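Local structure of ferric-chelate reductase (NAD(P)H) (Archaeoglobus fulgidus, 1I0R) at residues B[51-56]-B[127-132]; B[69-74]-B[106-111]. The protein catalyses the reduction of chelated ferric iron with NADH or NADPH as electron donor, binds FMN, and works as a homodimer. All blocks are in the same frame, centred on the assembly; numbering follows the deposited sequence.

Interaction 1 of 2, residues B[51-56]-B[127-132]; sequences DTHNAV and TLFVGE
Val-56 lays its CG1 methyl on one face of the Phe-129 ring, a CH-pi contact with the carbon 3.7 Å from the ring centroid and 13° off the normal. The two side chains come from opposite directions, Val-56 from helix 51-59 and Phe-129 from strand 126-138. CG1 stands anti to the Val-56 backbone N (chi1 177°), which carries this methyl rather than CG2 out over the ring. On the opposite face lies the CG2 methyl of Thr-127, 3.7 Å above the plane and displaced toward the rim, so the phenyl is held between two methyls, one from the helix and one from its own strand. His-53 adds a third neighbour one helical turn before Val-56: its imidazole meets the outer end of the phenyl obliquely, with centroids 5.4 Å apart and planes at 56°. With an alanine in place of Phe-129, the space between helix and strand would probably be left unfilled, Val-56 CG1 losing the ring it covers and the imidazole its aromatic neighbour. All four touching residues are buried. Asp-51 and Thr-52, at the start of the helix segment, belong to the FMN-binding site, and Asp-51 also forms a salt bridge with Arg-82. Strand 126-138 runs between strands 40-47 and 109-122 in the antiparallel barrel; Phe-129 touches Val-44 and Leu-46 on the first and Glu-120 on the second, while Val-56 reaches Val-117.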
# COMPACT_ATOMS: atom_id res chain seq x y z
N ASP B 51 -2.16 19.15 9.19
CA ASP B 51 -2.84 19.21 10.47
C ASP B 51 -3.31 17.84 10.95
O ASP B 51 -3.33 17.58 12.16
CB ASP B 51 -4.04 20.17 10.40
CG ASP B 51 -3.63 21.61 10.16
OD1 ASP B 51 -2.63 22.07 10.77
OD2 ASP B 51 -4.32 22.30 9.37
N THR B 52 -3.68 16.97 10.01
CA THR B 52 -4.14 15.63 10.39
C THR B 52 -2.98 14.86 11.02
O THR B 52 -3.18 14.11 11.98
CB THR B 52 -4.73 14.89 9.16
OG1 THR B 52 -5.81 15.66 8.61
CG2 THR B 52 -5.28 13.52 9.57
N HIS B 53 -1.77 15.06 10.50
CA HIS B 53 -0.61 14.39 11.08
C HIS B 53 -0.52 14.77 12.57
O HIS B 53 -0.39 13.91 13.45
CB HIS B 53 0.69 14.84 10.35
CG HIS B 53 1.94 14.53 11.11
ND1 HIS B 53 2.70 13.39 10.90
CD2 HIS B 53 2.55 15.19 12.13
CE1 HIS B 53 3.71 13.36 11.75
NE2 HIS B 53 3.64 14.45 12.51
N ASN B 54 -0.59 16.07 12.85
CA ASN B 54 -0.48 16.51 14.23
C ASN B 54 -1.63 16.04 15.10
O ASN B 54 -1.42 15.76 16.28
CB ASN B 54 -0.32 18.03 14.28
CG ASN B 54 0.86 18.52 13.45
OD1 ASN B 54 1.89 17.84 13.35
ND2 ASN B 54 0.73 19.71 12.86
N ALA B 55 -2.83 15.92 14.53
CA ALA B 55 -3.99 15.46 15.30
C ALA B 55 -3.81 13.99 15.67
O ALA B 55 -4.13 13.57 16.78
CB ALA B 55 -5.28 15.63 14.48
N VAL B 56 -3.26 13.20 14.75
CA VAL B 56 -3.05 11.81 15.05
C VAL B 56 -1.93 11.72 16.08
O VAL B 56 -1.99 10.90 16.99
CB VAL B 56 -2.68 11.01 13.78
CG1 VAL B 56 -2.37 9.54 14.16
CG2 VAL B 56 -3.82 11.05 12.80
N THR B 127 5.50 10.62 8.95
CA THR B 127 5.45 9.67 10.05
C THR B 127 4.52 8.54 9.59
O THR B 127 3.45 8.81 9.03
CB THR B 127 4.85 10.25 11.36
OG1 THR B 127 5.66 11.35 11.81
CG2 THR B 127 4.82 9.19 12.45
N LEU B 128 4.95 7.30 9.78
CA LEU B 128 4.09 6.18 9.46
C LEU B 128 3.46 5.77 10.80
O LEU B 128 4.16 5.37 11.74
CB LEU B 128 4.90 5.00 8.87
CG LEU B 128 4.06 3.83 8.35
CD1 LEU B 128 3.35 4.19 7.09
CD2 LEU B 128 4.94 2.65 8.08
N PHE B 129 2.14 5.91 10.91
CA PHE B 129 1.45 5.56 12.15
C PHE B 129 0.93 4.15 12.03
O PHE B 129 0.31 3.83 11.03
CB PHE B 129 0.26 6.51 12.41
CG PHE B 129 0.65 7.93 12.66
CD1 PHE B 129 0.67 8.86 11.62
CD2 PHE B 129 1.04 8.34 13.93
CE1 PHE B 129 1.06 10.20 11.84
CE2 PHE B 129 1.43 9.66 14.18
CZ PHE B 129 1.45 10.59 13.14
N VAL B 130 1.22 3.31 13.02
CA VAL B 130 0.72 1.94 13.01
C VAL B 130 -0.44 1.88 13.99
O VAL B 130 -0.27 2.12 15.19
CB VAL B 130 1.80 0.95 13.44
CG1 VAL B 130 1.23 -0.50 13.40
CG2 VAL B 130 2.99 1.04 12.47
N GLY B 131 -1.62 1.58 13.47
CA GLY B 131 -2.76 1.49 14.36
C GLY B 131 -3.37 0.11 14.48
O GLY B 131 -3.43 -0.65 13.51
N GLU B 132 -3.85 -0.22 15.67
CA GLU B 132 -4.51 -1.49 15.85
C GLU B 132 -5.98 -1.22 15.54
O GLU B 132 -6.56 -0.30 16.12
CB GLU B 132 -4.33 -1.98 17.29
CG GLU B 132 -4.81 -3.40 17.47
CD GLU B 132 -4.49 -3.97 18.86
OE1 GLU B 132 -3.33 -3.85 19.33
OE2 GLU B 132 -5.42 -4.55 19.46

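Interaction 2 of 2, residues B[69-74]-B[106-111]; sequences LETPME and TQHAVA
The imidazole of His-108 takes Pro-72 on one face: CD sits 3.4 Å above the ring plane, set toward the rim, and makes a CH-pi contact 3.6 Å from the centroid and 17° off the normal. The histidine is the third residue of a type II beta turn, Thr-106 to Ala-109, that leads into strand 109-122 of the antiparallel beta-barrel; the bond from Ala-109 N to Thr-106 O, at 3.2 Å, closes the turn. The proline's CD comes nearest to the ring at His-108 CE1, 3.4 Å away, with CG following farther out. Phe-75 pairs with the same imidazole edge-to-face, and at the ring's rim ND1 is hydrogen-bonded to OE2 of Glu-68. Together, the carboxylate and the two neighbouring rings should restrict rotation of the imidazole. The turn's partner is the loop that leaves strand 61-67 and enters helix 73-78, with Pro-72 as the N-cap residue, so the contact joins a helix start to a strand start at one end of the barrel. CG of His-108 is anti to its carbonyl carbon (chi1 -62°), bringing the imidazole across the proline at about a right angle. Thr-71 packs beside the base of the histidine, its methyl CG2 4.1 Å from His-108 CB. The threonine hydroxyl turns back to its own loop: OG1 is hydrogen-bonded to the backbone O of Glu-68, and its 3.7 Å separation from His-108 CB is simple packing.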
# COMPACT_ATOMS: atom_id res chain seq x y z
N LEU B 69 -15.58 4.41 -6.12
CA LEU B 69 -15.17 4.78 -7.48
C LEU B 69 -15.81 6.07 -8.00
O LEU B 69 -15.15 6.87 -8.67
CB LEU B 69 -15.51 3.63 -8.43
CG LEU B 69 -15.43 3.90 -9.93
CD1 LEU B 69 -13.98 4.19 -10.33
CD2 LEU B 69 -15.98 2.70 -10.70
N GLU B 70 -17.08 6.27 -7.68
CA GLU B 70 -17.78 7.45 -8.16
C GLU B 70 -17.77 8.68 -7.25
O GLU B 70 -18.62 9.56 -7.38
CB GLU B 70 -19.23 7.08 -8.49
CG GLU B 70 -19.36 6.29 -9.78
CD GLU B 70 -20.81 5.99 -10.12
OE1 GLU B 70 -21.42 5.15 -9.42
OE2 GLU B 70 -21.34 6.60 -11.08
N THR B 71 -16.79 8.75 -6.35
CA THR B 71 -16.68 9.89 -5.45
C THR B 71 -16.47 11.17 -6.25
O THR B 71 -15.58 11.25 -7.09
CB THR B 71 -15.50 9.72 -4.47
OG1 THR B 71 -15.70 8.56 -3.66
CG2 THR B 71 -15.39 10.93 -3.56
N PRO B 72 -17.30 12.20 -6.02
CA PRO B 72 -17.15 13.46 -6.76
C PRO B 72 -15.80 14.15 -6.54
O PRO B 72 -15.30 14.20 -5.42
CB PRO B 72 -18.31 14.31 -6.25
CG PRO B 72 -19.35 13.29 -5.90
CD PRO B 72 -18.53 12.22 -5.20
N MET B 73 -15.20 14.69 -7.60
CA MET B 73 -13.91 15.36 -7.43
C MET B 73 -14.00 16.51 -6.43
O MET B 73 -13.02 16.82 -5.74
CB MET B 73 -13.40 15.88 -8.78
CG MET B 73 -13.05 14.80 -9.78
SD MET B 73 -11.65 13.78 -9.24
CE MET B 73 -10.26 14.76 -9.84
N GLU B 74 -15.16 17.15 -6.35
CA GLU B 74 -15.33 18.26 -5.42
C GLU B 74 -15.23 17.79 -3.98
O GLU B 74 -14.68 18.48 -3.12
CB GLU B 74 -16.68 18.96 -5.66
CG GLU B 74 -17.85 18.03 -5.93
CD GLU B 74 -18.11 17.81 -7.42
OE1 GLU B 74 -17.17 17.42 -8.16
OE2 GLU B 74 -19.27 18.03 -7.86
N THR B 106 -18.63 8.65 6.55
CA THR B 106 -19.33 7.58 5.85
C THR B 106 -19.77 7.95 4.45
O THR B 106 -20.05 7.07 3.63
CB THR B 106 -20.55 7.11 6.66
OG1 THR B 106 -21.35 8.25 6.99
CG2 THR B 106 -20.11 6.43 7.96
N GLN B 107 -19.81 9.25 4.18
CA GLN B 107 -20.22 9.70 2.85
C GLN B 107 -19.23 9.25 1.78
O GLN B 107 -18.03 9.48 1.92
CB GLN B 107 -20.36 11.21 2.81
CG GLN B 107 -21.27 11.69 1.67
CD GLN B 107 -21.52 13.18 1.74
OE1 GLN B 107 -21.49 13.78 2.82
NE2 GLN B 107 -21.78 13.80 0.59
N HIS B 108 -19.75 8.63 0.73
CA HIS B 108 -18.95 8.13 -0.40
C HIS B 108 -17.95 7.06 0.00
O HIS B 108 -16.99 6.80 -0.73
CB HIS B 108 -18.22 9.28 -1.09
CG HIS B 108 -19.14 10.30 -1.67
ND1 HIS B 108 -20.08 9.98 -2.64
CD2 HIS B 108 -19.33 11.61 -1.38
CE1 HIS B 108 -20.81 11.05 -2.91
NE2 HIS B 108 -20.37 12.05 -2.15
N ALA B 109 -18.18 6.42 1.14
CA ALA B 109 -17.27 5.39 1.62
C ALA B 109 -17.79 3.99 1.46
O ALA B 109 -18.94 3.69 1.82
CB ALA B 109 -16.93 5.64 3.09
N VAL B 110 -16.95 3.11 0.91
CA VAL B 110 -17.33 1.73 0.73
C VAL B 110 -17.16 1.03 2.08
O VAL B 110 -17.87 0.08 2.40
CB VAL B 110 -16.44 1.05 -0.35
CG1 VAL B 110 -16.80 -0.44 -0.49
CG2 VAL B 110 -16.61 1.78 -1.69
N ALA B 111 -16.22 1.53 2.89
CA ALA B 111 -15.96 0.99 4.21
C ALA B 111 -15.26 2.03 5.09
O ALA B 111 -14.69 2.99 4.58
CB ALA B 111 -15.07 -0.26 4.11

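In the fold
Interactions 1 and 2 lie on opposite sides of the chain's centre, their own centres 22 Å apart and their nearest atoms about 14 Å apart, and they do not touch. The barrel connects them: strand 109-122, entered through the turn of interaction 2, is the antiparallel neighbour of strand 126-138, which carries 127-132. Along the chain the order is 51-56, 69-74, 106-111, 127-132, so interaction 2 falls wholly within the span bridged by interaction 1. In each, a segment that follows a barrel strand packs against another strand or its entry: helix 51-59, beside FMN-binding residues, and the lead-in to helix 73-78. Other residues of 127-132 and 106-111 pack against the homodimer's second subunit, so both contacts lie close to the dimer interface.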